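Local coordinates for protein N-acetylglucosamine-6-phosphate deacetylase (Mycobacterium smegmatis, PDB 6FV4) that probably removes the acetyl group from N-acetylglucosamine-6-phosphate in a metal-dependent hydrolysis, as in other members of the NagA family, at residues D70-G75 against S279-A284; L108-P113 against V153-P158; H136-W141 against M176-P181; W141-R146 against P181-A186; V199-H204 against V222-F227. The protein carries 1 engineered substitution. All blocks are in the same frame, centred on the assembly; numbering follows the deposited sequence.

Contact 1: residues D70-G75 against S279-A284; sequences DTHLHG and SLITAA. Engineered in segment 279-284: Ala283 (natural residue Asp). With ZN (zinc ion), chain H.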
# COMPACT_ATOMS: atom_id res chain seq x y z
N ASP B 70 -7.70 -21.69 -8.53
CA ASP B 70 -8.17 -20.51 -9.27
C ASP B 70 -9.62 -20.24 -8.89
O ASP B 70 -10.52 -21.01 -9.25
CB ASP B 70 -8.02 -20.73 -10.77
CG ASP B 70 -8.15 -19.44 -11.57
OD1 ASP B 70 -7.98 -19.50 -12.81
OD2 ASP B 70 -8.42 -18.37 -10.96
N THR B 71 -9.84 -19.15 -8.16
CA THR B 71 -11.16 -18.88 -7.60
C THR B 71 -11.96 -17.87 -8.42
O THR B 71 -13.02 -17.43 -7.96
CB THR B 71 -11.04 -18.38 -6.16
OG1 THR B 71 -10.18 -17.23 -6.11
CG2 THR B 71 -10.45 -19.49 -5.27
N HIS B 72 -11.51 -17.52 -9.61
CA HIS B 72 -12.25 -16.53 -10.40
C HIS B 72 -11.77 -16.70 -11.85
O HIS B 72 -10.70 -16.21 -12.20
CB HIS B 72 -12.00 -15.13 -9.87
CG HIS B 72 -12.65 -14.03 -10.66
ND1 HIS B 72 -12.81 -12.76 -10.16
CD2 HIS B 72 -13.15 -14.00 -11.92
CE1 HIS B 72 -13.40 -11.99 -11.07
NE2 HIS B 72 -13.62 -12.73 -12.15
N LEU B 73 -12.56 -17.40 -12.65
CA LEU B 73 -12.27 -17.56 -14.07
C LEU B 73 -13.55 -17.88 -14.81
O LEU B 73 -14.51 -18.40 -14.23
CB LEU B 73 -11.23 -18.65 -14.33
CG LEU B 73 -11.63 -20.09 -14.03
CD1 LEU B 73 -10.76 -21.03 -14.86
CD2 LEU B 73 -11.47 -20.36 -12.55
N HIS B 74 -13.55 -17.56 -16.10
CA HIS B 74 -14.75 -17.64 -16.93
C HIS B 74 -14.71 -18.75 -17.95
O HIS B 74 -15.77 -19.17 -18.42
CB HIS B 74 -14.97 -16.30 -17.65
CG HIS B 74 -15.23 -15.17 -16.70
ND1 HIS B 74 -16.48 -14.90 -16.20
CD2 HIS B 74 -14.38 -14.29 -16.12
CE1 HIS B 74 -16.40 -13.87 -15.36
NE2 HIS B 74 -15.14 -13.48 -15.30
N GLY B 75 -13.53 -19.26 -18.27
CA GLY B 75 -13.46 -20.38 -19.18
C GLY B 75 -12.05 -20.60 -19.66
O GLY B 75 -11.09 -20.20 -18.99
N SER B 279 -4.85 -13.19 -3.14
CA SER B 279 -5.10 -14.35 -3.98
C SER B 279 -4.74 -14.02 -5.43
O SER B 279 -5.21 -13.01 -5.96
CB SER B 279 -6.58 -14.76 -3.93
OG SER B 279 -6.95 -15.17 -2.64
N LEU B 280 -3.98 -14.90 -6.06
CA LEU B 280 -3.75 -14.80 -7.50
C LEU B 280 -4.91 -15.48 -8.20
O LEU B 280 -5.32 -16.57 -7.79
CB LEU B 280 -2.42 -15.46 -7.88
CG LEU B 280 -1.20 -14.77 -7.25
CD1 LEU B 280 0.02 -15.65 -7.36
CD2 LEU B 280 -0.97 -13.47 -7.94
N ILE B 281 -5.48 -14.82 -9.21
CA ILE B 281 -6.56 -15.34 -10.03
C ILE B 281 -6.19 -15.09 -11.48
O ILE B 281 -5.29 -14.30 -11.80
CB ILE B 281 -7.94 -14.70 -9.72
CG1 ILE B 281 -7.89 -13.20 -10.02
CG2 ILE B 281 -8.37 -14.96 -8.26
CD1 ILE B 281 -9.22 -12.56 -10.31
N THR B 282 -6.88 -15.77 -12.38
CA THR B 282 -6.68 -15.53 -13.80
C THR B 282 -7.73 -14.62 -14.41
O THR B 282 -7.42 -13.86 -15.33
CB THR B 282 -6.68 -16.85 -14.59
OG1 THR B 282 -7.96 -17.51 -14.48
CG2 THR B 282 -5.55 -17.77 -14.09
N ALA B 283 -8.98 -14.71 -13.92
CA ALA B 283 -10.14 -14.19 -14.63
C ALA B 283 -10.13 -14.65 -16.09
O ALA B 283 -10.56 -13.93 -16.98
CB ALA B 283 -10.21 -12.66 -14.53
N ALA B 284 -9.64 -15.86 -16.33
CA ALA B 284 -9.40 -16.34 -17.68
C ALA B 284 -10.69 -16.41 -18.49
O ALA B 284 -11.72 -16.89 -18.00
CB ALA B 284 -8.76 -17.72 -17.66
ZN ZN H . -14.42 -12.03 -13.99
O HOH W 1 -7.50 -17.89 -6.98
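Asp70 meets Thr282 through its carboxylate. CG stands opposite the backbone N (chi1 -165°), which carries both oxygens across to the other segment. OD1 receives the Thr282 hydroxyl OG1 at 2.6 Å on its syn lone pair, the side of OD2. OD2 lies near CA of Ile281 and takes a weak, long bond from Thr282 N. OG1 of Thr282 is used twice, since Ala284 N donates back to it at 3.0 Å and closes an ST turn.

The His72 side chain can be followed outward. Its CB rests on the CD1 and CG2 methyls of Ile281, and CG and ND1 stay against CD1, with ND1 to CD1 at 3.6 Å. ND1 is hydrogen-bonded to Glu253, which together with the metal bond at NE2 fixes the ring's rotation. CD2 comes near CA of Ala283, and NE2 ends on the zinc ion at 2.1 Å. The zinc ion is also bound by His74 NE2 at 2.1 Å and by Glu138.

Backbone bonds join the two segments: His72 O accepts from Ala283 N, and Ala284 O holds both His74 N (2.7 Å) and Gly75 N. Ala283 is an engineered replacement of the natural Asp, the predicted proton donor/acceptor; its CB stays 4.2 Å from His72 NE2. The His-X-His pair on strand 63-76, facing the residues that follow strand 278-281, is the metal-binding signature of the amidohydrolase barrel.

Contact 2: residues L108-P113 against V153-P158; sequences LVTAGP and VLMRDP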
# COMPACT_ATOMS: atom_id res chain seq x y z
N LEU B 108 -19.68 -16.50 -13.32
CA LEU B 108 -20.70 -16.09 -14.27
C LEU B 108 -20.78 -14.58 -14.28
O LEU B 108 -20.84 -13.96 -13.21
CB LEU B 108 -22.08 -16.67 -13.87
CG LEU B 108 -22.24 -18.18 -13.85
CD1 LEU B 108 -23.62 -18.53 -13.32
CD2 LEU B 108 -22.08 -18.72 -15.27
N VAL B 109 -20.84 -13.98 -15.47
CA VAL B 109 -20.99 -12.53 -15.56
C VAL B 109 -22.45 -12.14 -15.43
O VAL B 109 -23.34 -13.00 -15.41
CB VAL B 109 -20.41 -11.97 -16.87
CG1 VAL B 109 -18.92 -12.26 -16.99
CG2 VAL B 109 -21.19 -12.51 -18.06
N THR B 110 -22.70 -10.83 -15.35
CA THR B 110 -24.05 -10.29 -15.24
C THR B 110 -24.97 -10.89 -16.29
O THR B 110 -24.65 -10.91 -17.48
CB THR B 110 -24.02 -8.76 -15.37
OG1 THR B 110 -23.40 -8.19 -14.20
CG2 THR B 110 -25.41 -8.19 -15.50
N ALA B 111 -26.11 -11.41 -15.84
CA ALA B 111 -27.07 -12.04 -16.73
C ALA B 111 -28.49 -11.72 -16.27
O ALA B 111 -28.71 -11.30 -15.13
CB ALA B 111 -26.88 -13.56 -16.80
N GLY B 112 -29.45 -11.93 -17.17
CA GLY B 112 -30.85 -11.77 -16.84
C GLY B 112 -31.30 -12.79 -15.81
O GLY B 112 -30.65 -13.81 -15.61
N PRO B 113 -32.45 -12.53 -15.16
CA PRO B 113 -32.85 -13.40 -14.04
C PRO B 113 -33.10 -14.84 -14.45
O PRO B 113 -32.69 -15.77 -13.73
CB PRO B 113 -34.14 -12.73 -13.53
CG PRO B 113 -34.15 -11.36 -14.14
CD PRO B 113 -33.46 -11.50 -15.45
N VAL B 153 -25.88 -3.24 -18.98
CA VAL B 153 -27.30 -2.89 -19.09
C VAL B 153 -28.17 -3.82 -18.24
O VAL B 153 -29.33 -3.48 -17.95
CB VAL B 153 -27.78 -2.87 -20.56
CG1 VAL B 153 -27.24 -1.64 -21.28
CG2 VAL B 153 -27.40 -4.15 -21.29
N LEU B 154 -27.66 -4.96 -17.81
CA LEU B 154 -28.43 -5.87 -16.96
C LEU B 154 -28.10 -5.74 -15.48
O LEU B 154 -28.69 -6.45 -14.66
CB LEU B 154 -28.22 -7.33 -17.41
CG LEU B 154 -28.72 -7.77 -18.79
CD1 LEU B 154 -27.89 -8.95 -19.30
CD2 LEU B 154 -30.21 -8.12 -18.77
N MET B 155 -27.15 -4.87 -15.12
CA MET B 155 -26.87 -4.63 -13.71
C MET B 155 -28.13 -4.15 -13.00
O MET B 155 -28.92 -3.37 -13.55
CB MET B 155 -25.74 -3.60 -13.56
CG MET B 155 -24.41 -4.04 -14.15
SD MET B 155 -23.05 -2.87 -13.90
CE MET B 155 -23.86 -1.34 -14.36
N ARG B 156 -28.35 -4.63 -11.77
CA ARG B 156 -29.57 -4.26 -11.07
C ARG B 156 -29.35 -4.35 -9.57
O ARG B 156 -28.39 -4.98 -9.10
CB ARG B 156 -30.76 -5.15 -11.49
CG ARG B 156 -30.50 -6.66 -11.36
CD ARG B 156 -31.63 -7.47 -12.03
NE ARG B 156 -31.39 -8.92 -11.98
CZ ARG B 156 -30.71 -9.61 -12.89
NH1 ARG B 156 -30.17 -9.01 -13.95
NH2 ARG B 156 -30.58 -10.92 -12.75
N ASP B 157 -30.24 -3.70 -8.83
CA ASP B 157 -30.18 -3.72 -7.37
C ASP B 157 -30.31 -5.15 -6.86
O ASP B 157 -30.99 -5.98 -7.48
CB ASP B 157 -31.30 -2.87 -6.77
CG ASP B 157 -31.04 -1.36 -6.85
OD1 ASP B 157 -29.97 -0.91 -7.33
OD2 ASP B 157 -31.93 -0.60 -6.40
N PRO B 158 -29.67 -5.49 -5.72
CA PRO B 158 -29.79 -6.85 -5.17
C PRO B 158 -31.10 -7.09 -4.43
O PRO B 158 -31.24 -6.72 -3.26
CB PRO B 158 -28.58 -6.96 -4.23
CG PRO B 158 -28.34 -5.56 -3.80
CD PRO B 158 -28.65 -4.70 -5.00
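Arg156 starts with CG between its backbone N and carbonyl carbon (chi1 54°) and then runs extended from CG to NE, which delivers the guanidinium to Ala111 O. Thr110 turns CG2 opposite its own N (chi1 -70° for OG1), setting that methyl against CB of Leu154 at 3.5 Å; the two side chains run antiparallel past one another. NH1 and NH2 of Arg156 grip the single oxygen end-on, at 3.0 Å from NH1 to Ala111 O and 3.1 Å from NH2 to the same atom. The oxygen lies practically in the guanidinium plane. Pro113 CG sits over one face of that plane, offset toward its rim, 3.9 Å from NH2. CD1 of Leu154 packs beside Ala111 CA and Gly112 N, just before helix 113-129 begins. NH2 also forms a salt bridge with Glu162 of helix 160-170. The cation therefore has a carbonyl and a carboxylate as partners, which probably stabilises its charge and ties the 153-158 loop to the residues leading into helix 113-129.

Contact 3: residues H136-W141 against M176-P181; sequences HLEGPW and MVTIAP. With CD (cadmium ion), chain J; ZN (zinc ion), chain H.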
# COMPACT_ATOMS: atom_id res chain seq x y z
N HIS B 136 -19.09 -18.70 -8.83
CA HIS B 136 -18.93 -17.31 -8.46
C HIS B 136 -19.85 -16.49 -9.34
O HIS B 136 -19.76 -16.55 -10.57
CB HIS B 136 -17.47 -16.90 -8.63
CG HIS B 136 -17.23 -15.42 -8.61
ND1 HIS B 136 -16.23 -14.83 -9.36
CD2 HIS B 136 -17.82 -14.41 -7.92
CE1 HIS B 136 -16.23 -13.53 -9.15
NE2 HIS B 136 -17.17 -13.25 -8.26
N LEU B 137 -20.74 -15.72 -8.72
CA LEU B 137 -21.61 -14.81 -9.47
C LEU B 137 -20.95 -13.44 -9.50
O LEU B 137 -21.03 -12.67 -8.54
CB LEU B 137 -23.00 -14.73 -8.84
CG LEU B 137 -23.65 -16.10 -8.58
CD1 LEU B 137 -24.99 -15.88 -7.92
CD2 LEU B 137 -23.79 -16.86 -9.87
N GLU B 138 -20.27 -13.15 -10.61
CA GLU B 138 -19.70 -11.81 -10.83
C GLU B 138 -20.73 -10.97 -11.59
O GLU B 138 -20.61 -10.69 -12.79
CB GLU B 138 -18.39 -11.89 -11.59
CG GLU B 138 -17.70 -10.50 -11.62
CD GLU B 138 -16.37 -10.52 -12.30
OE1 GLU B 138 -16.21 -11.35 -13.20
OE2 GLU B 138 -15.50 -9.70 -11.94
N GLY B 139 -21.77 -10.58 -10.85
CA GLY B 139 -22.94 -9.98 -11.44
C GLY B 139 -24.17 -10.77 -11.03
O GLY B 139 -24.07 -11.94 -10.65
N PRO B 140 -25.35 -10.16 -11.12
CA PRO B 140 -25.66 -8.88 -11.75
C PRO B 140 -25.72 -7.67 -10.82
O PRO B 140 -26.06 -6.58 -11.26
CB PRO B 140 -27.06 -9.14 -12.32
CG PRO B 140 -27.68 -9.99 -11.25
CD PRO B 140 -26.58 -10.86 -10.69
N TRP B 141 -25.41 -7.86 -9.54
CA TRP B 141 -25.58 -6.79 -8.56
C TRP B 141 -24.34 -5.90 -8.47
O TRP B 141 -23.78 -5.60 -7.41
CB TRP B 141 -25.96 -7.41 -7.23
CG TRP B 141 -27.15 -8.31 -7.48
CD1 TRP B 141 -28.35 -7.94 -7.99
CD2 TRP B 141 -27.22 -9.73 -7.28
NE1 TRP B 141 -29.19 -9.02 -8.10
CE2 TRP B 141 -28.52 -10.14 -7.67
CE3 TRP B 141 -26.33 -10.69 -6.80
CZ2 TRP B 141 -28.94 -11.46 -7.60
CZ3 TRP B 141 -26.74 -12.00 -6.73
CH2 TRP B 141 -28.05 -12.38 -7.13
N MET B 176 -19.30 -17.75 -4.07
CA MET B 176 -18.89 -16.36 -3.99
C MET B 176 -19.81 -15.51 -4.86
O MET B 176 -20.20 -15.93 -5.96
CB MET B 176 -17.43 -16.19 -4.42
CG MET B 176 -16.95 -14.75 -4.34
SD MET B 176 -15.13 -14.68 -4.31
CE MET B 176 -14.72 -15.29 -5.94
N VAL B 177 -20.16 -14.33 -4.36
CA VAL B 177 -21.01 -13.37 -5.08
C VAL B 177 -20.38 -11.98 -4.96
O VAL B 177 -20.18 -11.48 -3.85
CB VAL B 177 -22.44 -13.36 -4.52
CG1 VAL B 177 -23.29 -12.27 -5.22
CG2 VAL B 177 -23.09 -14.73 -4.71
N THR B 178 -20.09 -11.36 -6.10
CA THR B 178 -19.56 -10.00 -6.14
C THR B 178 -20.69 -8.98 -6.01
O THR B 178 -21.70 -9.05 -6.73
CB THR B 178 -18.79 -9.75 -7.44
OG1 THR B 178 -17.64 -10.60 -7.47
CG2 THR B 178 -18.33 -8.29 -7.52
N ILE B 179 -20.54 -8.05 -5.06
CA ILE B 179 -21.55 -7.06 -4.72
C ILE B 179 -20.92 -5.67 -4.84
O ILE B 179 -19.87 -5.42 -4.24
CB ILE B 179 -22.09 -7.28 -3.29
CG1 ILE B 179 -22.82 -8.61 -3.19
CG2 ILE B 179 -23.05 -6.16 -2.86
CD1 ILE B 179 -24.05 -8.63 -4.07
N ALA B 180 -21.55 -4.79 -5.62
CA ALA B 180 -21.17 -3.38 -5.61
C ALA B 180 -21.81 -2.71 -4.40
O ALA B 180 -23.05 -2.69 -4.30
CB ALA B 180 -21.61 -2.69 -6.90
N PRO B 181 -21.03 -2.17 -3.46
CA PRO B 181 -21.59 -1.76 -2.16
C PRO B 181 -22.50 -0.54 -2.19
O PRO B 181 -23.11 -0.25 -1.15
CB PRO B 181 -20.34 -1.47 -1.31
CG PRO B 181 -19.25 -2.23 -1.96
CD PRO B 181 -19.55 -2.22 -3.43
CD CD J . -14.71 -8.46 -13.87
ZN ZN H . -14.42 -12.03 -13.99
O HOH W 2 -25.01 -4.29 -5.22
O HOH W 3 -13.51 -6.91 -15.56
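Strands 134-138 and 174-179 are the parallel neighbours of a beta-alpha-beta unit whose connecting helix is 160-170, and His136 meets Met176 where they pair. Leu137 N donates to Met176 O at 2.8 Å, and Leu137 O receives Thr178 N at 2.9 Å. CE of Met176 sits almost squarely over the His136 ring, 3.6 Å from its centroid, in a CH-pi contact; the bend at chi3 (66°) folds the methyl back there. At the ring's edge, NE2 makes a nearly straight hydrogen bond of 2.8 Å with Thr178 OG1, while ND1 is hydrogen-bonded to Ser107, so the ring is held at both nitrogens. This is part of the amidohydrolase barrel, and the strand end carries Glu138, extended beyond CG: OE1 binds the zinc ion at 2.1 Å and OE2 the cadmium ion at 2.4 Å. Past the cis peptide before Pro140, Trp141 O accepts from Ala180 N at 3.0 Å. Its indole edge meets CG1 of Val177, with CE3 3.8 Å away, and its CB touches CD1 of Ile179.

Contact 4: residues W141-R146 against P181-A186; sequences WLSTLR and PERDGA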
# COMPACT_ATOMS: atom_id res chain seq x y z
N TRP B 141 -25.41 -7.86 -9.54
CA TRP B 141 -25.58 -6.79 -8.56
C TRP B 141 -24.34 -5.90 -8.47
O TRP B 141 -23.78 -5.60 -7.41
CB TRP B 141 -25.96 -7.41 -7.23
CG TRP B 141 -27.15 -8.31 -7.48
CD1 TRP B 141 -28.35 -7.94 -7.99
CD2 TRP B 141 -27.22 -9.73 -7.28
NE1 TRP B 141 -29.19 -9.02 -8.10
CE2 TRP B 141 -28.52 -10.14 -7.67
CE3 TRP B 141 -26.33 -10.69 -6.80
CZ2 TRP B 141 -28.94 -11.46 -7.60
CZ3 TRP B 141 -26.74 -12.00 -6.73
CH2 TRP B 141 -28.05 -12.38 -7.13
N LEU B 142 -23.94 -5.45 -9.66
CA LEU B 142 -22.76 -4.62 -9.89
C LEU B 142 -23.18 -3.20 -10.26
O LEU B 142 -24.35 -2.91 -10.53
CB LEU B 142 -21.90 -5.22 -11.00
CG LEU B 142 -21.61 -6.72 -10.90
CD1 LEU B 142 -20.69 -7.15 -12.02
CD2 LEU B 142 -21.03 -7.08 -9.53
N SER B 143 -22.20 -2.30 -10.27
CA SER B 143 -22.47 -0.90 -10.62
C SER B 143 -21.21 -0.17 -11.07
O SER B 143 -20.77 0.76 -10.39
CB SER B 143 -23.08 -0.17 -9.43
OG SER B 143 -23.75 1.00 -9.86
N THR B 144 -20.64 -0.57 -12.20
CA THR B 144 -19.59 0.26 -12.79
C THR B 144 -19.71 0.19 -14.30
O THR B 144 -20.20 -0.79 -14.87
CB THR B 144 -18.18 -0.15 -12.34
OG1 THR B 144 -17.25 0.85 -12.78
CG2 THR B 144 -17.76 -1.49 -12.94
N LEU B 145 -19.28 1.28 -14.94
CA LEU B 145 -19.17 1.36 -16.39
C LEU B 145 -17.73 1.38 -16.85
O LEU B 145 -17.47 1.54 -18.05
CB LEU B 145 -19.92 2.59 -16.91
CG LEU B 145 -21.35 2.78 -16.42
CD1 LEU B 145 -22.07 3.89 -17.19
CD2 LEU B 145 -22.13 1.46 -16.52
N ARG B 146 -16.78 1.22 -15.93
CA ARG B 146 -15.36 1.26 -16.28
C ARG B 146 -15.00 0.07 -17.17
O ARG B 146 -15.75 -0.91 -17.27
CB ARG B 146 -14.49 1.26 -15.01
CG ARG B 146 -14.63 2.52 -14.19
CD ARG B 146 -13.88 2.47 -12.85
NE ARG B 146 -14.21 3.66 -12.08
CZ ARG B 146 -13.53 4.80 -12.14
NH1 ARG B 146 -12.45 4.89 -12.90
NH2 ARG B 146 -13.92 5.84 -11.42
N PRO B 181 -21.03 -2.17 -3.46
CA PRO B 181 -21.59 -1.76 -2.16
C PRO B 181 -22.50 -0.54 -2.19
O PRO B 181 -23.11 -0.25 -1.15
CB PRO B 181 -20.34 -1.47 -1.31
CG PRO B 181 -19.25 -2.23 -1.96
CD PRO B 181 -19.55 -2.22 -3.43
N GLU B 182 -22.61 0.20 -3.30
CA GLU B 182 -23.37 1.44 -3.30
C GLU B 182 -24.80 1.29 -3.81
O GLU B 182 -25.58 2.24 -3.68
CB GLU B 182 -22.64 2.52 -4.12
CG GLU B 182 -22.68 2.34 -5.63
CD GLU B 182 -21.57 1.43 -6.14
OE1 GLU B 182 -21.20 0.48 -5.41
OE2 GLU B 182 -21.09 1.65 -7.27
N ARG B 183 -25.17 0.13 -4.35
CA ARG B 183 -26.54 -0.08 -4.80
C ARG B 183 -27.50 -0.19 -3.61
O ARG B 183 -27.14 -0.72 -2.55
CB ARG B 183 -26.65 -1.33 -5.67
CG ARG B 183 -25.83 -1.27 -6.94
CD ARG B 183 -26.36 -2.24 -7.97
NE ARG B 183 -27.59 -1.74 -8.58
CZ ARG B 183 -27.64 -1.23 -9.81
NH1 ARG B 183 -26.54 -1.18 -10.55
NH2 ARG B 183 -28.79 -0.77 -10.29
N ASP B 184 -28.71 0.33 -3.79
CA ASP B 184 -29.77 0.11 -2.81
C ASP B 184 -29.88 -1.37 -2.49
O ASP B 184 -29.95 -2.21 -3.40
CB ASP B 184 -31.10 0.64 -3.34
CG ASP B 184 -31.14 2.16 -3.44
OD1 ASP B 184 -30.62 2.83 -2.52
OD2 ASP B 184 -31.69 2.68 -4.44
N GLY B 185 -29.85 -1.69 -1.20
CA GLY B 185 -29.96 -3.06 -0.72
C GLY B 185 -28.67 -3.86 -0.65
O GLY B 185 -28.73 -5.04 -0.28
N ALA B 186 -27.52 -3.25 -0.97
CA ALA B 186 -26.26 -3.98 -1.03
C ALA B 186 -25.86 -4.51 0.34
O ALA B 186 -25.43 -5.67 0.47
CB ALA B 186 -25.15 -3.09 -1.60
O HOH W 4 -22.19 3.12 -9.18
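Neither segment is regular here: two loops pass with their backbones well apart, Ser143 CA and Arg183 CA being the nearest pair at 7.1 Å, and side chains make the join. Arg183 reaches across, bent at chi3 (76°), so that CD lies 3.3 Å from Leu142 O and NH1 donates to that same oxygen at 2.8 Å. The donor lies in the carbonyl plane, though the oxygen is tilted 23° from the guanidinium plane. CG of Arg183 also rests on Ser143 CB. Glu182 also comes up to Ser143, curling its chain through a bend at chi2 and bringing OE2 to 3.5 Å from Ser143 CB. A water joins Ser143 OG, 2.7 Å from it, to OE2 of Glu182, to which it donates. Glu182 is held further by Thr205 OG1 and Glu206 N, and Arg183 NE forms a salt bridge with Asp157. The type II turn from Arg183 to Ala186 leads into helix 186-195, while 141-146 belongs to the long loop between strand 134-138 and helix 160-170.

Contact 5: residues V199-H204 against V222-F227; sequences VAAVGH and VGTHLF. With CD (cadmium ion), chain J.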
# COMPACT_ATOMS: atom_id res chain seq x y z
N VAL B 199 -19.52 -16.47 0.29
CA VAL B 199 -18.59 -15.36 0.43
C VAL B 199 -19.13 -14.15 -0.33
O VAL B 199 -19.56 -14.26 -1.49
CB VAL B 199 -17.19 -15.74 -0.07
CG1 VAL B 199 -16.25 -14.54 0.01
CG2 VAL B 199 -16.60 -16.91 0.74
N ALA B 200 -19.11 -12.99 0.32
CA ALA B 200 -19.47 -11.74 -0.33
C ALA B 200 -18.17 -11.05 -0.74
O ALA B 200 -17.29 -10.82 0.10
CB ALA B 200 -20.30 -10.87 0.60
N ALA B 201 -18.03 -10.77 -2.04
CA ALA B 201 -16.88 -10.05 -2.57
C ALA B 201 -17.31 -8.65 -2.99
O ALA B 201 -18.45 -8.44 -3.39
CB ALA B 201 -16.27 -10.81 -3.76
N VAL B 202 -16.39 -7.68 -2.88
CA VAL B 202 -16.63 -6.31 -3.34
C VAL B 202 -15.93 -6.14 -4.68
O VAL B 202 -14.76 -6.52 -4.83
CB VAL B 202 -16.12 -5.26 -2.33
CG1 VAL B 202 -16.13 -3.86 -2.96
CG2 VAL B 202 -16.97 -5.24 -1.10
N GLY B 203 -16.64 -5.59 -5.66
CA GLY B 203 -16.08 -5.45 -6.99
C GLY B 203 -17.03 -4.68 -7.87
O GLY B 203 -18.17 -4.40 -7.49
N HIS B 204 -16.53 -4.31 -9.05
CA HIS B 204 -17.32 -3.67 -10.11
C HIS B 204 -18.17 -2.53 -9.56
O HIS B 204 -19.39 -2.49 -9.71
CB HIS B 204 -18.19 -4.70 -10.82
CG HIS B 204 -17.44 -5.50 -11.82
ND1 HIS B 204 -17.46 -5.21 -13.17
CD2 HIS B 204 -16.59 -6.54 -11.67
CE1 HIS B 204 -16.67 -6.06 -13.81
NE2 HIS B 204 -16.13 -6.87 -12.92
N VAL B 222 -13.79 -10.51 0.51
CA VAL B 222 -12.97 -10.66 -0.68
C VAL B 222 -13.09 -9.39 -1.52
O VAL B 222 -14.17 -8.80 -1.59
CB VAL B 222 -13.35 -11.92 -1.50
CG1 VAL B 222 -12.69 -11.90 -2.87
CG2 VAL B 222 -12.96 -13.20 -0.74
N GLY B 223 -11.97 -8.95 -2.10
CA GLY B 223 -11.98 -7.94 -3.14
C GLY B 223 -11.83 -8.58 -4.50
O GLY B 223 -10.83 -9.25 -4.77
N THR B 224 -12.86 -8.41 -5.36
CA THR B 224 -12.82 -8.92 -6.73
C THR B 224 -11.87 -8.09 -7.58
O THR B 224 -12.05 -6.88 -7.69
CB THR B 224 -14.22 -8.89 -7.36
OG1 THR B 224 -15.15 -9.57 -6.52
CG2 THR B 224 -14.21 -9.57 -8.71
N HIS B 225 -10.95 -8.78 -8.27
CA HIS B 225 -9.77 -8.26 -8.96
C HIS B 225 -9.46 -6.79 -8.66
O HIS B 225 -9.80 -5.88 -9.44
CB HIS B 225 -9.85 -8.48 -10.48
CG HIS B 225 -11.13 -8.03 -11.12
ND1 HIS B 225 -11.77 -6.86 -10.77
CD2 HIS B 225 -11.87 -8.58 -12.11
CE1 HIS B 225 -12.85 -6.71 -11.51
NE2 HIS B 225 -12.92 -7.73 -12.35
N LEU B 226 -8.84 -6.58 -7.50
CA LEU B 226 -8.45 -5.26 -7.01
C LEU B 226 -7.86 -4.39 -8.11
O LEU B 226 -7.02 -4.85 -8.88
CB LEU B 226 -7.42 -5.42 -5.88
CG LEU B 226 -7.34 -4.21 -4.95
CD1 LEU B 226 -8.48 -4.21 -3.97
CD2 LEU B 226 -6.01 -4.20 -4.18
N PHE B 227 -8.33 -3.14 -8.16
CA PHE B 227 -7.96 -2.07 -9.08
C PHE B 227 -8.67 -2.18 -10.43
O PHE B 227 -8.88 -1.16 -11.10
CB PHE B 227 -6.44 -2.01 -9.30
CG PHE B 227 -5.69 -1.39 -8.14
CD1 PHE B 227 -5.62 -0.00 -8.00
CD2 PHE B 227 -5.10 -2.19 -7.17
CE1 PHE B 227 -4.93 0.58 -6.93
CE2 PHE B 227 -4.42 -1.62 -6.10
CZ PHE B 227 -4.33 -0.23 -5.97
CD CD J . -14.71 -8.46 -13.87
O HOH W 3 -13.51 -6.91 -15.56
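This is a parallel strand pairing that ends in a metal site: strands 199-202 and 222-223, joined through helix 209-217 as a beta-alpha-beta unit of the amidohydrolase barrel, bring His204 and His225 together on the cadmium ion. Val202 is bonded through both its backbone N and its O to the neighbouring strand, N donating to Val222 O at 2.8 Å and O receiving Thr224 N at 2.7 Å. On one face of the sheet Ala201 CB packs against CG1 of Val222 (3.8 Å), and CG1 of Val199 meets CG2 of Val222 at 3.6 Å, the two valines crossing at about a right angle. Thr224 puts OG1 opposite its carbonyl carbon (chi1 -53°), which brings it close to Ala201 CB; this hydroxyl is hydrogen-bonded to Thr178 OG1 on the neighbouring strand 174-179. Gly203 sits across from Thr224, its CA 3.9 Å from Thr224 CB.

Beyond the strands the chain turns, and the histidines approach the ion from the two segments, the rings of His204 and His225 meeting obliquely with planes at 49°. Glu138 and His150 complete the protein ligands, and a water is also bound. The CG2 methyl of Thr224 lies over the centre of the His225 ring. NE2 of His204 binds the cadmium ion at 2.3 Å, and NE2 of His225 binds it at 2.5 Å.

In the fold
Contact 1 joins distant parts of the chain, 70-75 and 279-284, and the other four lie in the sequence between them. Contacts 2, 3 and 4 interleave along the chain, and contact 5 follows. Strands 63-76, 104-109, 134-138, 174-179, 199-202 and 222-223 run in that order as parallel neighbours, with 251-255 and 278-281 next, and contact 1 brings the last back beside the first, as expected of a barrel. Contacts 3 and 5 are about 8 Å apart between centres, and contacts 1 and 3 about 15 Å. Contacts 1, 3 and 5 surround the two metals, with Glu138 shared by both ions; contacts 2 and 4 join the loops further out, their centres about 10 Å apart.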